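PDB 4YJW: DUF3829 family protein from Bacteroides vulgatus, which is of unknown function but folds as an all-alpha helical bundle and is probably made with a lipoprotein-type signal sequence. Local coordinates for residues A[98-103]-A[129-134]. Where two conformers were deposited one is given. Residues are numbered along the deposited sequence.
Sequences AFYENY and EELLLS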
loop_
_atom_site.group_PDB
_atom_site.type_symbol
_atom_site.label_atom_id
_atom_site.label_comp_id
_atom_site.label_asym_id
_atom_site.label_seq_id
_atom_site.Cartn_x
_atom_site.Cartn_y
_atom_site.Cartn_z
ATOM N N ALA A 98 8.725 0.136 2.636
ATOM C CA ALA A 98 9.307 -0.198 3.936
ATOM C C ALA A 98 9.007 -1.645 4.311
ATOM O O ALA A 98 9.906 -2.326 4.809
ATOM C CB ALA A 98 8.769 0.738 5.007
ATOM N N PHE A 99 7.746 -2.099 4.124
ATOM C CA PHE A 99 7.337 -3.450 4.502
ATOM C C PHE A 99 8.181 -4.512 3.794
ATOM O O PHE A 99 8.717 -5.417 4.451
ATOM C CB PHE A 99 5.835 -3.672 4.223
ATOM C CG PHE A 99 5.344 -4.998 4.767
ATOM C CD1 PHE A 99 5.048 -5.146 6.122
ATOM C CD2 PHE A 99 5.207 -6.109 3.927
ATOM C CE1 PHE A 99 4.573 -6.378 6.618
ATOM C CE2 PHE A 99 4.772 -7.344 4.428
ATOM C CZ PHE A 99 4.431 -7.461 5.769
ATOM N N TYR A 100 8.331 -4.396 2.473
ATOM C CA TYR A 100 9.091 -5.401 1.716
ATOM C C TYR A 100 10.585 -5.216 1.852
ATOM O O TYR A 100 11.297 -6.212 1.946
ATOM C CB TYR A 100 8.656 -5.400 0.244
ATOM C CG TYR A 100 7.291 -6.021 0.071
ATOM C CD1 TYR A 100 6.137 -5.247 0.164
ATOM C CD2 TYR A 100 7.145 -7.390 -0.156
ATOM C CE1 TYR A 100 4.879 -5.803 0.023
ATOM C CE2 TYR A 100 5.881 -7.963 -0.317
ATOM C CZ TYR A 100 4.751 -7.158 -0.243
ATOM O OH TYR A 100 3.501 -7.679 -0.415
ATOM N N GLU A 101 11.082 -3.967 1.944
ATOM C CA GLU A 101 12.525 -3.756 2.145
ATOM C C GLU A 101 12.964 -4.249 3.540
ATOM O O GLU A 101 14.060 -4.806 3.663
ATOM C CB GLU A 101 12.922 -2.282 1.955
ATOM C CG GLU A 101 12.975 -1.880 0.473
ATOM C CD GLU A 101 13.984 -2.607 -0.408
ATOM O OE1 GLU A 101 15.092 -2.919 0.079
ATOM O OE2 GLU A 101 13.682 -2.832 -1.601
ATOM N N ASN A 102 12.137 -4.001 4.593
ATOM C CA ASN A 102 12.457 -4.467 5.956
ATOM C C ASN A 102 12.578 -5.986 5.976
ATOM O O ASN A 102 13.480 -6.504 6.632
ATOM C CB ASN A 102 11.395 -4.021 6.973
ATOM C CG ASN A 102 11.476 -2.577 7.371
ATOM O OD1 ASN A 102 12.486 -1.899 7.151
ATOM N ND2 ASN A 102 10.388 -2.055 7.952
ATOM N N TYR A 103 11.683 -6.694 5.269
ATOM C CA TYR A 103 11.748 -8.169 5.225
ATOM C C TYR A 103 13.023 -8.615 4.480
ATOM O O TYR A 103 13.694 -9.547 4.918
ATOM C CB TYR A 103 10.504 -8.798 4.581
ATOM C CG TYR A 103 10.637 -10.305 4.477
ATOM C CD1 TYR A 103 10.726 -11.096 5.627
ATOM C CD2 TYR A 103 10.891 -10.915 3.250
ATOM C CE1 TYR A 103 11.010 -12.458 5.555
ATOM C CE2 TYR A 103 11.137 -12.293 3.161
ATOM C CZ TYR A 103 11.200 -13.057 4.318
ATOM O OH TYR A 103 11.478 -14.402 4.243
ATOM N N GLU A 129 8.008 -3.150 13.801
ATOM C CA GLU A 129 7.709 -2.197 12.729
ATOM C C GLU A 129 6.881 -2.851 11.639
ATOM O O GLU A 129 5.930 -2.236 11.153
ATOM C CB GLU A 129 9.002 -1.624 12.158
ATOM C CG GLU A 129 8.802 -0.493 11.146
ATOM C CD GLU A 129 8.173 0.816 11.601
ATOM O OE1 GLU A 129 8.283 1.167 12.800
ATOM O OE2 GLU A 129 7.602 1.515 10.731
ATOM N N GLU A 130 7.201 -4.109 11.289
ATOM C CA GLU A 130 6.441 -4.844 10.257
ATOM C C GLU A 130 4.995 -5.053 10.696
ATOM O O GLU A 130 4.092 -4.973 9.860
ATOM C CB GLU A 130 7.110 -6.194 9.933
ATOM C CG GLU A 130 8.454 -6.034 9.247
ATOM C CD GLU A 130 8.342 -5.498 7.838
ATOM O OE1 GLU A 130 8.239 -4.260 7.690
ATOM O OE2 GLU A 130 8.418 -6.306 6.887
ATOM N N LEU A 131 4.760 -5.313 12.002
ATOM C CA LEU A 131 3.386 -5.504 12.494
ATOM C C LEU A 131 2.602 -4.191 12.332
ATOM O O LEU A 131 1.474 -4.196 11.827
ATOM C CB LEU A 131 3.356 -6.009 13.963
ATOM C CG LEU A 131 1.945 -6.242 14.573
ATOM C CD1 LEU A 131 1.189 -7.370 13.865
ATOM C CD2 LEU A 131 2.007 -6.473 16.074
ATOM N N LEU A 132 3.209 -3.073 12.709
ATOM C CA LEU A 132 2.563 -1.766 12.584
ATOM C C LEU A 132 2.274 -1.427 11.116
ATOM O O LEU A 132 1.166 -0.987 10.800
ATOM C CB LEU A 132 3.460 -0.702 13.201
ATOM C CG LEU A 132 3.529 -0.694 14.733
ATOM C CD1 LEU A 132 4.460 0.396 15.213
ATOM C CD2 LEU A 132 2.127 -0.523 15.364
ATOM N N LEU A 133 3.251 -1.684 10.219
ATOM C CA LEU A 133 3.101 -1.436 8.777
ATOM C C LEU A 133 1.992 -2.280 8.176
ATOM O O LEU A 133 1.234 -1.770 7.342
ATOM C CB LEU A 133 4.427 -1.699 8.019
ATOM C CG LEU A 133 5.515 -0.621 8.193
ATOM C CD1 LEU A 133 6.865 -1.141 7.712
ATOM C CD2 LEU A 133 5.138 0.693 7.449
ATOM N N SER A 134 1.872 -3.555 8.600
ATOM C CA SER A 134 0.842 -4.455 8.052
ATOM C C SER A 134 -0.575 -3.938 8.340
ATOM O O SER A 134 -1.451 -4.037 7.480
ATOM C CB SER A 134 1.003 -5.867 8.602
ATOM O OG SER A 134 0.653 -5.980 9.972
#
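Two neighbouring antiparallel helices of the all-alpha bundle pack here through a mixed polar and apolar interface, with residues 98-103 on helix 79-111 and residues 129-134 on helix 121-159. The N-to-C directions of the two short segments make an angle of 155°, and their axes come within 9.9 Å, a separation bridged by side chains such as Glu130 and Leu133. Central to the contact is Glu130, a buried acid whose CA-to-CB bond points sideways but whose m, m side chain turns its carboxylate onto the backbone of the other helix. Its OE1 accepts a hydrogen bond from ND2 of Asn102 at 3.1 Å, while its OE2 lies 2.6 Å from the carbonyl O of Phe99. The helical bond from N of Tyr103 to this same O of Phe99 is weak, at 3.3 Å. Glu130 OE2 also sits over one face of the Phe99 ring, 3.6 Å from CD1. Leu133 is central to the apolar part: its CB meets the ring edge at CD1 of Phe99 (4.0 Å), and its CD1 rests on CB of Ala98 (3.8 Å). Helix 35-44 covers this side, with Ile38 touching both Phe99 and Ser134, and Leu45 beyond it reaches Glu130. A short loop region containing helix 114-117 joins the two long helices, so the pair forms an antiparallel helical hairpin, the basic unit of an up-and-down helical bundle.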